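Local coordinates for LAS seventeen-binding protein 3 (Saccharomyces cerevisiae, PDB 1OOT), which binds the yeast actin-assembly protein LAS17 and is probably able to bind actin filaments and phosphatidylinositol, this chain being its SH3 domain, at residues A[10-15]-A[38-43]. Sequence-based numbering, arbitrary orientation.
Sequences YSFAGE and NDWWTG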
loop_
_atom_site.group_PDB
_atom_site.type_symbol
_atom_site.label_atom_id
_atom_site.label_comp_id
_atom_site.label_asym_id
_atom_site.label_seq_id
_atom_site.Cartn_x
_atom_site.Cartn_y
_atom_site.Cartn_z
ATOM N N TYR A 10 0.700 8.452 -4.729
ATOM C CA TYR A 10 1.932 8.384 -5.542
ATOM C C TYR A 10 2.210 6.912 -5.808
ATOM O O TYR A 10 1.765 6.015 -5.068
ATOM C CB TYR A 10 3.116 9.021 -4.760
ATOM C CG TYR A 10 3.306 10.518 -4.850
ATOM C CD1 TYR A 10 3.009 11.236 -5.980
ATOM C CD2 TYR A 10 3.825 11.215 -3.772
ATOM C CE1 TYR A 10 3.268 12.560 -6.068
ATOM C CE2 TYR A 10 4.096 12.541 -3.837
ATOM C CZ TYR A 10 3.765 13.267 -4.983
ATOM O OH TYR A 10 4.071 14.614 -5.119
ATOM N N SER A 11 2.881 6.690 -6.931
ATOM C CA SER A 11 3.398 5.364 -7.256
ATOM C C SER A 11 4.498 4.909 -6.323
ATOM O O SER A 11 5.207 5.721 -5.724
ATOM C CB SER A 11 3.898 5.290 -8.684
ATOM O OG SER A 11 2.899 5.731 -9.582
ATOM N N PHE A 12 4.619 3.604 -6.161
ATOM C CA PHE A 12 5.691 3.038 -5.333
ATOM C C PHE A 12 6.284 1.900 -6.147
ATOM O O PHE A 12 5.601 0.930 -6.471
ATOM C CB PHE A 12 5.071 2.539 -4.039
ATOM C CG PHE A 12 6.041 1.813 -3.146
ATOM C CD1 PHE A 12 7.299 2.351 -2.795
ATOM C CD2 PHE A 12 5.732 0.572 -2.667
ATOM C CE1 PHE A 12 8.185 1.646 -1.952
ATOM C CE2 PHE A 12 6.595 -0.111 -1.833
ATOM C CZ PHE A 12 7.825 0.394 -1.496
ATOM N N ALA A 13 7.586 1.983 -6.433
ATOM C CA ALA A 13 8.219 0.977 -7.278
ATOM C C ALA A 13 8.396 -0.320 -6.577
ATOM O O ALA A 13 8.465 -1.339 -7.212
ATOM C CB ALA A 13 9.574 1.470 -7.797
ATOM N N GLY A 14 8.504 -0.308 -5.254
ATOM C CA GLY A 14 8.539 -1.539 -4.499
ATOM C C GLY A 14 9.671 -2.443 -4.985
ATOM O O GLY A 14 9.456 -3.641 -5.220
ATOM N N GLU A 15 10.865 -1.870 -5.050
ATOM C CA GLU A 15 12.039 -2.603 -5.571
ATOM C C GLU A 15 12.624 -3.697 -4.643
ATOM O O GLU A 15 13.340 -4.583 -5.129
ATOM C CB GLU A 15 13.139 -1.602 -5.949
ATOM C CG GLU A 15 12.754 -0.713 -7.141
ATOM C CD GLU A 15 13.747 0.429 -7.427
ATOM O OE1 GLU A 15 14.721 0.645 -6.635
ATOM O OE2 GLU A 15 13.527 1.143 -8.454
ATOM N N ASN A 38 2.558 6.754 8.764
ATOM C CA ASN A 38 3.950 6.843 8.394
ATOM C C ASN A 38 4.657 5.524 8.505
ATOM O O ASN A 38 5.861 5.441 8.294
ATOM C CB ASN A 38 4.658 7.915 9.210
ATOM C CG ASN A 38 4.282 9.289 8.785
ATOM O OD1 ASN A 38 4.040 10.180 9.631
ATOM N ND2 ASN A 38 4.245 9.508 7.493
ATOM N N ASP A 39 3.931 4.474 8.836
ATOM C CA ASP A 39 4.542 3.153 8.964
ATOM C C ASP A 39 4.385 2.401 7.661
ATOM O O ASP A 39 3.699 2.842 6.727
ATOM C CB ASP A 39 3.801 2.384 10.062
ATOM C CG ASP A 39 4.058 2.913 11.428
ATOM O OD1 ASP A 39 5.097 3.590 11.601
ATOM O OD2 ASP A 39 3.229 2.710 12.345
ATOM N N TRP A 40 4.921 1.219 7.618
ATOM C CA TRP A 40 4.699 0.421 6.457
ATOM C C TRP A 40 3.522 -0.469 6.805
ATOM O O TRP A 40 3.460 -1.021 7.894
ATOM C CB TRP A 40 5.980 -0.324 6.132
ATOM C CG TRP A 40 7.000 0.579 5.519
ATOM C CD1 TRP A 40 7.555 1.674 6.085
ATOM C CD2 TRP A 40 7.570 0.464 4.229
ATOM N NE1 TRP A 40 8.443 2.260 5.219
ATOM C CE2 TRP A 40 8.448 1.545 4.054
ATOM C CE3 TRP A 40 7.395 -0.412 3.173
ATOM C CZ2 TRP A 40 9.224 1.708 2.911
ATOM C CZ3 TRP A 40 8.137 -0.229 2.036
ATOM C CH2 TRP A 40 9.020 0.849 1.901
ATOM N N TRP A 41 2.528 -0.478 5.914
ATOM C CA TRP A 41 1.344 -1.285 6.038
ATOM C C TRP A 41 1.440 -2.443 5.056
ATOM O O TRP A 41 2.338 -2.483 4.221
ATOM C CB TRP A 41 0.082 -0.436 5.783
ATOM C CG TRP A 41 -0.193 0.584 6.847
ATOM C CD1 TRP A 41 0.480 0.809 8.013
ATOM C CD2 TRP A 41 -1.280 1.497 6.840
ATOM N NE1 TRP A 41 -0.123 1.823 8.714
ATOM C CE2 TRP A 41 -1.198 2.277 8.006
ATOM C CE3 TRP A 41 -2.303 1.764 5.915
ATOM C CZ2 TRP A 41 -2.116 3.267 8.299
ATOM C CZ3 TRP A 41 -3.186 2.799 6.191
ATOM C CH2 TRP A 41 -3.086 3.530 7.368
ATOM N N THR A 42 0.547 -3.413 5.226
ATOM C CA THR A 42 0.516 -4.611 4.406
ATOM C C THR A 42 -0.721 -4.605 3.555
ATOM O O THR A 42 -1.805 -4.304 4.039
ATOM C CB THR A 42 0.519 -5.876 5.224
ATOM O OG1 THR A 42 1.579 -5.826 6.204
ATOM C CG2 THR A 42 0.784 -7.123 4.386
ATOM N N GLY A 43 -0.556 -4.910 2.281
ATOM C CA GLY A 43 -1.684 -4.870 1.356
ATOM C C GLY A 43 -1.515 -5.740 0.137
ATOM O O GLY A 43 -0.549 -6.478 0.039
#
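The rings of Phe12 and Trp40 meet obliquely, their planes at 76° and the phenyl centroid 5.5 Å from that of the indole six-membered ring. Phe12 brings its far end: CZ lies 3.6 Å from both CZ3 and CH2 of Trp40, approaching that bond obliquely. This is one of two modelled Trp40 conformers, so the contact may be made only part of the time. One face of the phenyl ring is taken by its own loop, where Gly14 N sits 3.6 Å above the ring centre. Gly14 has a positive phi of 56°, which favours glycine and lets the chain curl back over the ring. CB of Phe12 points toward strand 40-45, and with CG anti to the backbone N (chi1 175°) the ring extends on to meet the indole. The first bond of the Trp40 side chain does not head for the loop, yet the long indole carries its benzo end to CZ. Replacing Phe12 by alanine is likely to leave that end without its aromatic neighbour and freer to turn. Trp40 corresponds to the conserved SH3 tryptophan, which commonly lines the groove for proline-rich ligands. Phe12 belongs to the RT loop, between strands 5-8 and 27-30; Trp40 begins strand 40-45, and both side chains touch Pro53 of strand 48-53.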